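Local coordinates for DNA mismatch repair protein MUTS (Thermus aquaticus, PDB 1EWQ) that binds mismatched DNA and, with a weak ATPase activity, acts in DNA mismatch repair, probably at the recognition step, at residues Phe207-Glu212 with Ala216-Arg221; His294-Leu297 with Pro301-Ala304; Val419-Glu424 with Lys482-Glu487. All coordinates share one frame; numbering follows the deposited sequence.

The three contacts follow one another along the chain and lie in separate regions of an elongated subunit. Contact 1 holds a loop of domain II against the first turns of the next helix. Contact 2 packs the loop after helix 282-293 on helix 299-314, in domain III. Contact 3 joins helices 406-433 and 479-511, also in domain III. The centres of contacts 1 and 2 are about 31 Å apart. The centre of contact 3 is about 64 Å from that of contact 1 and 71 Å from that of contact 2. It is nearest the bound DNA, about 12 Å by nearest atoms, against about 36 and 43 Å for contacts 1 and 2. None lies at the predicted ATP site.

Contact 1: residues Phe207-Glu212 with Ala216-Arg221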
ATOM      1  N   PHE C 207      34.619   0.197   1.480  1.00 37.26           N
ATOM      2  CA  PHE C 207      34.884   1.589   1.157  1.00 36.98           C
ATOM      3  C   PHE C 207      36.352   1.935   0.948  1.00 37.12           C
ATOM      4  O   PHE C 207      36.813   3.008   1.335  1.00 37.03           O
ATOM      5  CB  PHE C 207      34.264   2.513   2.214  1.00 36.42           C
ATOM      6  CG  PHE C 207      32.809   2.825   1.964  1.00 36.19           C
ATOM      7  CD1 PHE C 207      31.843   1.819   2.015  1.00 36.07           C
ATOM      8  CD2 PHE C 207      32.405   4.125   1.666  1.00 36.00           C
ATOM      9  CE1 PHE C 207      30.495   2.104   1.775  1.00 35.96           C
ATOM     10  CE2 PHE C 207      31.058   4.425   1.424  1.00 35.97           C
ATOM     11  CZ  PHE C 207      30.101   3.418   1.478  1.00 35.83           C
ATOM     12  N   GLU C 208      37.079   1.021   0.315  1.00 37.27           N
ATOM     13  CA  GLU C 208      38.485   1.246   0.019  1.00 37.32           C
ATOM     14  C   GLU C 208      38.503   2.325  -1.068  1.00 36.89           C
ATOM     15  O   GLU C 208      37.847   2.184  -2.099  1.00 37.01           O
ATOM     16  CB  GLU C 208      39.132  -0.043  -0.506  1.00 37.97           C
ATOM     17  CG  GLU C 208      38.863  -1.288   0.347  1.00 39.62           C
ATOM     18  CD  GLU C 208      38.939  -1.013   1.848  1.00 40.50           C
ATOM     19  OE1 GLU C 208      39.807  -0.212   2.270  1.00 40.94           O
ATOM     20  OE2 GLU C 208      38.135  -1.608   2.605  1.00 40.84           O
ATOM     21  N   PRO C 209      39.255   3.414  -0.854  1.00 36.42           N
ATOM     22  CA  PRO C 209      39.314   4.492  -1.846  1.00 35.92           C
ATOM     23  C   PRO C 209      39.625   4.053  -3.273  1.00 35.49           C
ATOM     24  O   PRO C 209      40.220   3.014  -3.496  1.00 35.57           O
ATOM     25  CB  PRO C 209      40.383   5.426  -1.275  1.00 35.92           C
ATOM     26  CG  PRO C 209      41.276   4.492  -0.505  1.00 35.89           C
ATOM     27  CD  PRO C 209      40.267   3.618   0.200  1.00 36.28           C
ATOM     28  N   GLU C 210      39.198   4.858  -4.237  1.00 34.92           N
ATOM     29  CA  GLU C 210      39.453   4.583  -5.645  1.00 34.48           C
ATOM     30  C   GLU C 210      39.782   5.920  -6.278  1.00 34.28           C
ATOM     31  O   GLU C 210      39.128   6.917  -5.988  1.00 34.43           O
ATOM     32  CB  GLU C 210      38.215   3.979  -6.313  1.00 34.22           C
ATOM     33  CG  GLU C 210      38.365   3.629  -7.803  1.00 33.60           C
ATOM     34  CD  GLU C 210      38.378   4.847  -8.714  1.00 33.30           C
ATOM     35  OE1 GLU C 210      37.768   5.881  -8.357  1.00 32.64           O
ATOM     36  OE2 GLU C 210      38.986   4.766  -9.798  1.00 33.29           O
ATOM     37  N   GLY C 211      40.806   5.947  -7.120  1.00 34.18           N
ATOM     38  CA  GLY C 211      41.180   7.185  -7.784  1.00 34.50           C
ATOM     39  C   GLY C 211      41.857   8.233  -6.920  1.00 34.75           C
ATOM     40  O   GLY C 211      42.390   7.928  -5.857  1.00 34.74           O
ATOM     41  N   GLU C 212      41.817   9.480  -7.380  1.00 35.14           N
ATOM     42  CA  GLU C 212      42.437  10.602  -6.682  1.00 35.80           C
ATOM     43  C   GLU C 212      41.397  11.578  -6.143  1.00 35.74           C
ATOM     44  O   GLU C 212      40.216  11.504  -6.499  1.00 36.12           O
ATOM     45  CB  GLU C 212      43.354  11.368  -7.639  1.00 36.43           C
ATOM     46  CG  GLU C 212      42.574  12.276  -8.602  1.00 37.50           C
ATOM     47  CD  GLU C 212      43.459  12.982  -9.614  1.00 37.88           C
ATOM     48  OE1 GLU C 212      44.420  13.668  -9.193  1.00 38.02           O
ATOM     49  OE2 GLU C 212      43.183  12.848 -10.828  1.00 38.04           O
ATOM     50  N   ALA C 216      37.231  11.238   1.483  1.00 30.18           N
ATOM     51  CA  ALA C 216      35.801  10.934   1.575  1.00 29.81           C
ATOM     52  C   ALA C 216      35.196  10.557   0.223  1.00 29.36           C
ATOM     53  O   ALA C 216      34.441   9.592   0.127  1.00 29.67           O
ATOM     54  CB  ALA C 216      35.044  12.122   2.170  1.00 29.21           C
ATOM     55  N   LEU C 217      35.537  11.313  -0.816  1.00 28.74           N
ATOM     56  CA  LEU C 217      34.999  11.055  -2.153  1.00 28.61           C
ATOM     57  C   LEU C 217      35.584   9.795  -2.778  1.00 28.17           C
ATOM     58  O   LEU C 217      34.867   9.024  -3.408  1.00 27.72           O
ATOM     59  CB  LEU C 217      35.249  12.263  -3.071  1.00 28.68           C
ATOM     60  CG  LEU C 217      34.509  12.235  -4.414  1.00 29.20           C
ATOM     61  CD1 LEU C 217      33.010  12.101  -4.163  1.00 29.32           C
ATOM     62  CD2 LEU C 217      34.798  13.512  -5.198  1.00 29.15           C
ATOM     63  N   ARG C 218      36.890   9.595  -2.611  1.00 27.87           N
ATOM     64  CA  ARG C 218      37.546   8.411  -3.144  1.00 27.77           C
ATOM     65  C   ARG C 218      36.947   7.159  -2.521  1.00 27.11           C
ATOM     66  O   ARG C 218      36.853   6.112  -3.159  1.00 27.16           O
ATOM     67  CB  ARG C 218      39.041   8.436  -2.847  1.00 28.16           C
ATOM     68  CG  ARG C 218      39.844   9.415  -3.676  1.00 29.33           C
ATOM     69  CD  ARG C 218      41.320   9.063  -3.591  1.00 30.09           C
ATOM     70  NE  ARG C 218      41.823   9.120  -2.224  1.00 30.72           N
ATOM     71  CZ  ARG C 218      42.662   8.226  -1.703  1.00 30.95           C
ATOM     72  NH1 ARG C 218      43.088   7.201  -2.431  1.00 30.62           N
ATOM     73  NH2 ARG C 218      43.088   8.367  -0.457  1.00 30.54           N
ATOM     74  N   ARG C 219      36.541   7.264  -1.266  1.00 26.53           N
ATOM     75  CA  ARG C 219      35.962   6.113  -0.585  1.00 26.49           C
ATOM     76  C   ARG C 219      34.546   5.824  -1.084  1.00 26.21           C
ATOM     77  O   ARG C 219      34.218   4.676  -1.392  1.00 25.98           O
ATOM     78  CB  ARG C 219      35.962   6.341   0.927  1.00 25.97           C
ATOM     79  CG  ARG C 219      37.362   6.585   1.484  1.00 26.25           C
ATOM     80  CD  ARG C 219      37.323   6.786   2.982  1.00 26.10           C
ATOM     81  NE  ARG C 219      36.893   5.581   3.665  1.00 26.10           N
ATOM     82  CZ  ARG C 219      36.005   5.561   4.650  1.00 26.69           C
ATOM     83  NH1 ARG C 219      35.451   6.694   5.066  1.00 27.01           N
ATOM     84  NH2 ARG C 219      35.657   4.405   5.205  1.00 26.52           N
ATOM     85  N   ALA C 220      33.717   6.862  -1.167  1.00 26.03           N
ATOM     86  CA  ALA C 220      32.345   6.692  -1.636  1.00 26.20           C
ATOM     87  C   ALA C 220      32.360   6.121  -3.054  1.00 26.35           C
ATOM     88  O   ALA C 220      31.620   5.184  -3.364  1.00 26.27           O
ATOM     89  CB  ALA C 220      31.610   8.030  -1.614  1.00 26.33           C
ATOM     90  N   ARG C 221      33.218   6.687  -3.902  1.00 26.22           N
ATOM     91  CA  ARG C 221      33.350   6.251  -5.281  1.00 26.56           C
ATOM     92  C   ARG C 221      33.781   4.780  -5.305  1.00 26.79           C
ATOM     93  O   ARG C 221      33.250   3.969  -6.083  1.00 27.04           O
ATOM     94  CB  ARG C 221      34.374   7.145  -5.985  1.00 27.23           C
ATOM     95  CG  ARG C 221      34.485   6.987  -7.491  1.00 28.00           C
ATOM     96  CD  ARG C 221      35.178   8.208  -8.104  1.00 28.24           C
ATOM     97  NE  ARG C 221      36.539   8.335  -7.604  1.00 29.35           N
ATOM     98  CZ  ARG C 221      37.188   9.485  -7.461  1.00 29.89           C
ATOM     99  NH1 ARG C 221      36.607  10.633  -7.778  1.00 30.13           N
ATOM    100  NH2 ARG C 221      38.431   9.486  -7.000  1.00 30.70           N
TER
HETATM  101  O   HOH W   1      37.979  12.855  -6.823  1.00 29.71           O
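Glu212 O accepts two hydrogen bonds, one from Arg221 NH2 at 2.7 Å and one from water 1 at 2.6 Å. Water 1 also accepts from Arg221 NH1, so carbonyl, water and guanidinium close a ring. The contact belongs to domain II, which in MutS proteins resembles the RNase H fold. Here the loop after strand 201-203 runs over the first turns of helix 215-232. Arg221 NH2 makes a second bond, to Glu210 O at 2.8 Å, in the carbonyl plane and on a lone pair. Arg221 NE forms a salt bridge with Glu210 OE1 at 2.8 Å, the carboxylate and guanidinium planes standing 81° apart. The Glu210 chain starts with CG anti to the backbone N (chi1 -179°) and bends at chi2, which carries OE1 back to the arginine. Phe241 adds a cation-pi contact to Arg221. Glu210 N donates to Arg218 O at 2.9 Å, backbone to backbone. Pro209 CB sits over one face of the Arg218 guanidinium, toward its rim, 3.4 Å from Arg218 NH1. Arg219 NE gives Phe207 O a weak bond, while NH2 forms a salt bridge with Glu183 and NH1 bonds Thr139 O. Phe207 CE2 meets Ala220 CA at 4.0 Å.

Contact 2: residues His294-Leu297 with Pro301-Ala304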
ATOM      1  N   HIS C 294      18.979  21.092 -10.037  1.00 24.29           N
ATOM      2  CA  HIS C 294      19.989  22.136  -9.848  1.00 23.12           C
ATOM      3  C   HIS C 294      19.791  23.325 -10.784  1.00 23.16           C
ATOM      4  O   HIS C 294      20.404  23.385 -11.851  1.00 22.33           O
ATOM      5  CB  HIS C 294      21.387  21.558 -10.086  1.00 22.74           C
ATOM      6  CG  HIS C 294      21.778  20.497  -9.107  1.00 22.49           C
ATOM      7  ND1 HIS C 294      22.387  20.782  -7.904  1.00 23.02           N
ATOM      8  CD2 HIS C 294      21.617  19.158  -9.139  1.00 22.20           C
ATOM      9  CE1 HIS C 294      22.583  19.660  -7.235  1.00 22.80           C
ATOM     10  NE2 HIS C 294      22.123  18.660  -7.964  1.00 23.01           N
ATOM     11  N   PRO C 295      18.920  24.278 -10.406  1.00 23.40           N
ATOM     12  CA  PRO C 295      18.692  25.457 -11.253  1.00 23.44           C
ATOM     13  C   PRO C 295      20.011  26.223 -11.354  1.00 24.10           C
ATOM     14  O   PRO C 295      20.805  26.220 -10.412  1.00 24.28           O
ATOM     15  CB  PRO C 295      17.628  26.255 -10.484  1.00 23.30           C
ATOM     16  CG  PRO C 295      16.900  25.178  -9.682  1.00 23.62           C
ATOM     17  CD  PRO C 295      18.023  24.272  -9.234  1.00 23.24           C
ATOM     18  N   LEU C 296      20.233  26.888 -12.483  1.00 24.98           N
ATOM     19  CA  LEU C 296      21.464  27.647 -12.720  1.00 25.52           C
ATOM     20  C   LEU C 296      21.498  29.028 -12.047  1.00 26.14           C
ATOM     21  O   LEU C 296      20.470  29.586 -11.678  1.00 26.18           O
ATOM     22  CB  LEU C 296      21.672  27.831 -14.233  1.00 24.84           C
ATOM     23  CG  LEU C 296      21.513  26.611 -15.148  1.00 24.26           C
ATOM     24  CD1 LEU C 296      21.760  27.035 -16.594  1.00 24.08           C
ATOM     25  CD2 LEU C 296      22.482  25.502 -14.745  1.00 23.77           C
ATOM     26  N   LEU C 297      22.703  29.568 -11.897  1.00 27.27           N
ATOM     27  CA  LEU C 297      22.907  30.887 -11.301  1.00 28.13           C
ATOM     28  C   LEU C 297      23.457  31.838 -12.369  1.00 28.93           C
ATOM     29  O   LEU C 297      23.607  33.033 -12.127  1.00 28.94           O
ATOM     30  CB  LEU C 297      23.929  30.808 -10.165  1.00 27.99           C
ATOM     31  CG  LEU C 297      23.673  29.873  -8.984  1.00 28.19           C
ATOM     32  CD1 LEU C 297      24.882  29.902  -8.031  1.00 28.22           C
ATOM     33  CD2 LEU C 297      22.412  30.313  -8.269  1.00 28.03           C
ATOM     34  N   PRO C 301      23.985  31.249 -19.753  1.00 28.71           N
ATOM     35  CA  PRO C 301      23.425  29.964 -20.176  1.00 28.19           C
ATOM     36  C   PRO C 301      21.897  29.928 -20.070  1.00 27.88           C
ATOM     37  O   PRO C 301      21.232  29.261 -20.866  1.00 27.93           O
ATOM     38  CB  PRO C 301      24.131  28.948 -19.270  1.00 28.09           C
ATOM     39  CG  PRO C 301      24.673  29.762 -18.134  1.00 28.63           C
ATOM     40  CD  PRO C 301      25.060  31.062 -18.764  1.00 28.40           C
ATOM     41  N   LEU C 302      21.340  30.660 -19.114  1.00 27.75           N
ATOM     42  CA  LEU C 302      19.887  30.689 -18.972  1.00 27.72           C
ATOM     43  C   LEU C 302      19.250  31.376 -20.177  1.00 27.83           C
ATOM     44  O   LEU C 302      18.269  30.890 -20.728  1.00 27.85           O
ATOM     45  CB  LEU C 302      19.479  31.403 -17.681  1.00 27.28           C
ATOM     46  CG  LEU C 302      19.666  30.559 -16.413  1.00 27.16           C
ATOM     47  CD1 LEU C 302      19.523  31.439 -15.187  1.00 26.79           C
ATOM     48  CD2 LEU C 302      18.654  29.408 -16.399  1.00 26.60           C
ATOM     49  N   GLU C 303      19.817  32.502 -20.594  1.00 27.85           N
ATOM     50  CA  GLU C 303      19.282  33.227 -21.748  1.00 28.51           C
ATOM     51  C   GLU C 303      19.385  32.348 -23.004  1.00 27.97           C
ATOM     52  O   GLU C 303      18.548  32.438 -23.900  1.00 28.57           O
ATOM     53  CB  GLU C 303      20.044  34.544 -21.951  1.00 29.00           C
ATOM     54  CG  GLU C 303      20.039  35.458 -20.716  1.00 29.99           C
ATOM     55  CD  GLU C 303      18.746  36.247 -20.553  1.00 30.94           C
ATOM     56  OE1 GLU C 303      17.674  35.757 -20.971  1.00 31.42           O
ATOM     57  OE2 GLU C 303      18.796  37.363 -19.993  1.00 31.52           O
ATOM     58  N   ALA C 304      20.398  31.487 -23.060  1.00 27.13           N
ATOM     59  CA  ALA C 304      20.569  30.593 -24.203  1.00 26.62           C
ATOM     60  C   ALA C 304      19.471  29.527 -24.190  1.00 26.00           C
ATOM     61  O   ALA C 304      18.941  29.167 -25.237  1.00 25.83           O
ATOM     62  CB  ALA C 304      21.957  29.933 -24.173  1.00 26.20           C
TER
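Leu296 and Leu302 meet through their side chains, and Pro301 adds a smaller contact beside them. The side-chain contacts are apolar, and no hydrogen bond joins residues 294-297 to 301-304. The buried surface is small, 159 Å² summed over both sides.

The leucine pair carries most of it. Leu296 CD1 lies 3.9 Å from Leu302 CD2. Leu296 CB also reaches the other leucine, at 4.0 Å from Leu302 CG. The two side chains lie alongside each other and point opposite ways. In Leu296, CG is beside the backbone N and CD1 is anti to CA (chi2 180°). The chain is therefore extended, and CD1 is carried out to the helix. In Leu302 it is CD1 that continues the chain, and the other branch, CD2, turns to Leu296. Leu302 also packs on Phe547 and on Leu618, a loop residue in the range of the ATPase domain.

The second apolar contact is lighter. Pro301 CB approaches the same methyl, Leu296 CD1, at 4.1 Å, and the two side chains cross at a slant. One leucine methyl thus touches two successive helix residues.

Replacing Leu302 by an alanine would probably open a gap beside Leu296, leaving its CD1 with only Pro301 CB on this helix segment and its CB with no partner there.

The polar link runs outward: Leu296 O accepts a hydrogen bond from Gln604 NE2.

This is loop-on-helix packing at a connection between two helices of domain III: a loop residue after helix 282-293 folds onto the first turn of helix 299-314, beside the ATPase domain.

Contact 3: residues Val419-Glu424 with Lys482-Glu487; sequences VAYFLE and KEKERE
Tyr421 receives the side chain of Lys484 over one face of its ring. The two residues lie on helices 406-433 and 479-511, the long antiparallel pair of domain III that carries the DNA-binding domain IV in MutS proteins. The short segments run at 149° to each other, with their axes 10.4 Å apart at closest approach.

The main interaction is CH-pi. Lys484 CG stands 3.5 Å from the centroid of the Tyr421 ring, only 12° off the ring normal. Lys484 CB joins it, 3.8 Å from Tyr421 CE2. The lysine chain bends at chi2 (-65°), which brings its outer carbons back across the same ring. Its aliphatic part, rather than its charge, makes this contact.

The second kind is an edge contact of an aromatic ring. Phe422 CZ lies 3.8 Å from Glu485 N, which comes at the ring edge near the ring plane. The same CZ is 3.9 Å from Lys484 CB, which approaches obliquely. Within its own helix, Phe422 also has Tyr421 CD2 over the centre of one ring face.

Neither interaction is a hydrogen bond. The polar end of Glu485 is held elsewhere, OE1 accepting from Tyr448 N, and the Tyr448 ring stacks with Phe422. At the far end of the lysine chain, Lys484 CE rests 3.7 Å from Tyr421 CD1.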
ATOM      1  N   VAL C 419      11.088 -30.949 -44.118  1.00 47.16           N
ATOM      2  CA  VAL C 419       9.694 -30.940 -43.697  1.00 46.86           C
ATOM      3  C   VAL C 419       8.768 -31.325 -44.852  1.00 46.50           C
ATOM      4  O   VAL C 419       7.741 -31.967 -44.643  1.00 46.48           O
ATOM      5  CB  VAL C 419       9.292 -29.546 -43.145  1.00 46.79           C
ATOM      6  CG1 VAL C 419       7.794 -29.491 -42.865  1.00 46.74           C
ATOM      7  CG2 VAL C 419      10.062 -29.262 -41.867  1.00 46.77           C
ATOM      8  N   ALA C 420       9.133 -30.938 -46.067  1.00 46.19           N
ATOM      9  CA  ALA C 420       8.321 -31.261 -47.235  1.00 46.06           C
ATOM     10  C   ALA C 420       8.237 -32.777 -47.389  1.00 45.93           C
ATOM     11  O   ALA C 420       7.200 -33.323 -47.773  1.00 45.61           O
ATOM     12  CB  ALA C 420       8.931 -30.643 -48.484  1.00 45.97           C
ATOM     13  N   TYR C 421       9.344 -33.445 -47.081  1.00 45.90           N
ATOM     14  CA  TYR C 421       9.423 -34.893 -47.168  1.00 45.86           C
ATOM     15  C   TYR C 421       8.240 -35.562 -46.478  1.00 45.77           C
ATOM     16  O   TYR C 421       7.590 -36.434 -47.052  1.00 45.62           O
ATOM     17  CB  TYR C 421      10.710 -35.390 -46.516  1.00 46.53           C
ATOM     18  CG  TYR C 421      10.731 -36.889 -46.315  1.00 47.21           C
ATOM     19  CD1 TYR C 421      11.141 -37.743 -47.335  1.00 47.36           C
ATOM     20  CD2 TYR C 421      10.320 -37.454 -45.105  1.00 47.44           C
ATOM     21  CE1 TYR C 421      11.144 -39.120 -47.158  1.00 47.75           C
ATOM     22  CE2 TYR C 421      10.318 -38.829 -44.919  1.00 47.74           C
ATOM     23  CZ  TYR C 421      10.733 -39.656 -45.950  1.00 47.82           C
ATOM     24  OH  TYR C 421      10.733 -41.018 -45.777  1.00 48.18           O
ATOM     25  N   PHE C 422       7.970 -35.161 -45.238  1.00 45.33           N
ATOM     26  CA  PHE C 422       6.877 -35.759 -44.484  1.00 45.35           C
ATOM     27  C   PHE C 422       5.511 -35.510 -45.101  1.00 45.31           C
ATOM     28  O   PHE C 422       4.640 -36.383 -45.067  1.00 44.96           O
ATOM     29  CB  PHE C 422       6.905 -35.276 -43.033  1.00 45.04           C
ATOM     30  CG  PHE C 422       8.098 -35.760 -42.265  1.00 45.00           C
ATOM     31  CD1 PHE C 422       9.164 -34.908 -41.991  1.00 44.92           C
ATOM     32  CD2 PHE C 422       8.176 -37.086 -41.845  1.00 44.97           C
ATOM     33  CE1 PHE C 422      10.289 -35.371 -41.311  1.00 44.65           C
ATOM     34  CE2 PHE C 422       9.297 -37.558 -41.166  1.00 44.93           C
ATOM     35  CZ  PHE C 422      10.355 -36.699 -40.900  1.00 44.98           C
ATOM     36  N   LEU C 423       5.328 -34.328 -45.676  1.00 45.22           N
ATOM     37  CA  LEU C 423       4.063 -33.990 -46.305  1.00 45.39           C
ATOM     38  C   LEU C 423       3.832 -34.914 -47.493  1.00 45.44           C
ATOM     39  O   LEU C 423       2.714 -35.374 -47.730  1.00 45.36           O
ATOM     40  CB  LEU C 423       4.079 -32.536 -46.776  1.00 45.79           C
ATOM     41  CG  LEU C 423       2.732 -31.956 -47.207  1.00 45.88           C
ATOM     42  CD1 LEU C 423       1.764 -31.976 -46.035  1.00 46.00           C
ATOM     43  CD2 LEU C 423       2.936 -30.535 -47.699  1.00 46.29           C
ATOM     44  N   GLU C 424       4.900 -35.184 -48.237  1.00 45.52           N
ATOM     45  CA  GLU C 424       4.829 -36.063 -49.398  1.00 45.49           C
ATOM     46  C   GLU C 424       4.604 -37.500 -48.947  1.00 45.30           C
ATOM     47  O   GLU C 424       3.902 -38.261 -49.607  1.00 45.40           O
ATOM     48  CB  GLU C 424       6.126 -35.981 -50.201  1.00 46.15           C
ATOM     49  CG  GLU C 424       6.259 -34.719 -51.039  1.00 47.22           C
ATOM     50  CD  GLU C 424       7.705 -34.338 -51.293  1.00 47.86           C
ATOM     51  OE1 GLU C 424       8.560 -35.249 -51.413  1.00 48.13           O
ATOM     52  OE2 GLU C 424       7.988 -33.120 -51.381  1.00 48.58           O
ATOM     53  N   LYS C 482      12.670 -42.512 -39.639  1.00 49.31           N
ATOM     54  CA  LYS C 482      13.614 -42.386 -38.544  1.00 49.99           C
ATOM     55  C   LYS C 482      14.824 -41.591 -39.022  1.00 50.22           C
ATOM     56  O   LYS C 482      15.300 -40.682 -38.337  1.00 50.24           O
ATOM     57  CB  LYS C 482      14.024 -43.783 -38.068  1.00 50.49           C
ATOM     58  CG  LYS C 482      15.051 -43.820 -36.946  1.00 51.02           C
ATOM     59  CD  LYS C 482      15.152 -45.214 -36.297  1.00 51.37           C
ATOM     60  CE  LYS C 482      15.360 -46.346 -37.312  1.00 51.63           C
ATOM     61  NZ  LYS C 482      14.113 -46.713 -38.068  1.00 51.78           N
ATOM     62  N   GLU C 483      15.300 -41.929 -40.215  1.00 50.41           N
ATOM     63  CA  GLU C 483      16.446 -41.254 -40.811  1.00 50.55           C
ATOM     64  C   GLU C 483      16.154 -39.776 -41.013  1.00 50.28           C
ATOM     65  O   GLU C 483      16.904 -38.915 -40.548  1.00 50.10           O
ATOM     66  CB  GLU C 483      16.776 -41.880 -42.165  1.00 51.29           C
ATOM     67  CG  GLU C 483      17.858 -41.145 -42.941  1.00 52.06           C
ATOM     68  CD  GLU C 483      17.814 -41.462 -44.420  1.00 52.91           C
ATOM     69  OE1 GLU C 483      17.896 -42.661 -44.764  1.00 53.53           O
ATOM     70  OE2 GLU C 483      17.693 -40.515 -45.235  1.00 53.16           O
ATOM     71  N   LYS C 484      15.066 -39.496 -41.727  1.00 50.04           N
ATOM     72  CA  LYS C 484      14.657 -38.128 -42.016  1.00 49.70           C
ATOM     73  C   LYS C 484      14.409 -37.302 -40.766  1.00 49.25           C
ATOM     74  O   LYS C 484      14.781 -36.131 -40.708  1.00 49.24           O
ATOM     75  CB  LYS C 484      13.403 -38.128 -42.887  1.00 50.18           C
ATOM     76  CG  LYS C 484      13.694 -38.337 -44.355  1.00 50.77           C
ATOM     77  CD  LYS C 484      14.496 -37.167 -44.898  1.00 51.06           C
ATOM     78  CE  LYS C 484      14.729 -37.289 -46.391  1.00 51.28           C
ATOM     79  NZ  LYS C 484      15.391 -36.064 -46.926  1.00 51.41           N
ATOM     80  N   GLU C 485      13.781 -37.905 -39.766  1.00 48.63           N
ATOM     81  CA  GLU C 485      13.513 -37.187 -38.530  1.00 48.25           C
ATOM     82  C   GLU C 485      14.825 -36.653 -37.962  1.00 48.05           C
ATOM     83  O   GLU C 485      14.967 -35.451 -37.749  1.00 47.73           O
ATOM     84  CB  GLU C 485      12.842 -38.099 -37.509  1.00 47.85           C
ATOM     85  CG  GLU C 485      12.562 -37.407 -36.190  1.00 47.70           C
ATOM     86  CD  GLU C 485      11.855 -38.304 -35.202  1.00 47.33           C
ATOM     87  OE1 GLU C 485      10.794 -38.843 -35.561  1.00 47.25           O
ATOM     88  OE2 GLU C 485      12.358 -38.467 -34.069  1.00 47.39           O
ATOM     89  N   ARG C 486      15.777 -37.556 -37.727  1.00 47.97           N
ATOM     90  CA  ARG C 486      17.090 -37.197 -37.188  1.00 47.92           C
ATOM     91  C   ARG C 486      17.742 -36.074 -37.987  1.00 47.15           C
ATOM     92  O   ARG C 486      18.518 -35.287 -37.446  1.00 47.05           O
ATOM     93  CB  ARG C 486      18.019 -38.416 -37.194  1.00 48.84           C
ATOM     94  CG  ARG C 486      17.633 -39.509 -36.211  1.00 50.19           C
ATOM     95  CD  ARG C 486      18.174 -40.860 -36.668  1.00 51.33           C
ATOM     96  NE  ARG C 486      17.843 -41.941 -35.738  1.00 52.39           N
ATOM     97  CZ  ARG C 486      17.953 -43.235 -36.031  1.00 53.00           C
ATOM     98  NH1 ARG C 486      18.382 -43.605 -37.233  1.00 53.37           N
ATOM     99  NH2 ARG C 486      17.640 -44.158 -35.127  1.00 53.16           N
ATOM    100  N   GLU C 487      17.429 -36.016 -39.275  1.00 46.32           N
ATOM    101  CA  GLU C 487      17.974 -34.996 -40.158  1.00 45.70           C
ATOM    102  C   GLU C 487      17.369 -33.637 -39.808  1.00 45.15           C
ATOM    103  O   GLU C 487      18.088 -32.668 -39.586  1.00 45.03           O
ATOM    104  CB  GLU C 487      17.665 -35.357 -41.616  1.00 45.90           C
ATOM    105  CG  GLU C 487      18.187 -34.379 -42.663  1.00 46.39           C
ATOM    106  CD  GLU C 487      19.694 -34.191 -42.597  1.00 46.92           C
ATOM    107  OE1 GLU C 487      20.384 -35.065 -42.020  1.00 47.14           O
ATOM    108  OE2 GLU C 487      20.191 -33.174 -43.134  1.00 47.10           O
TER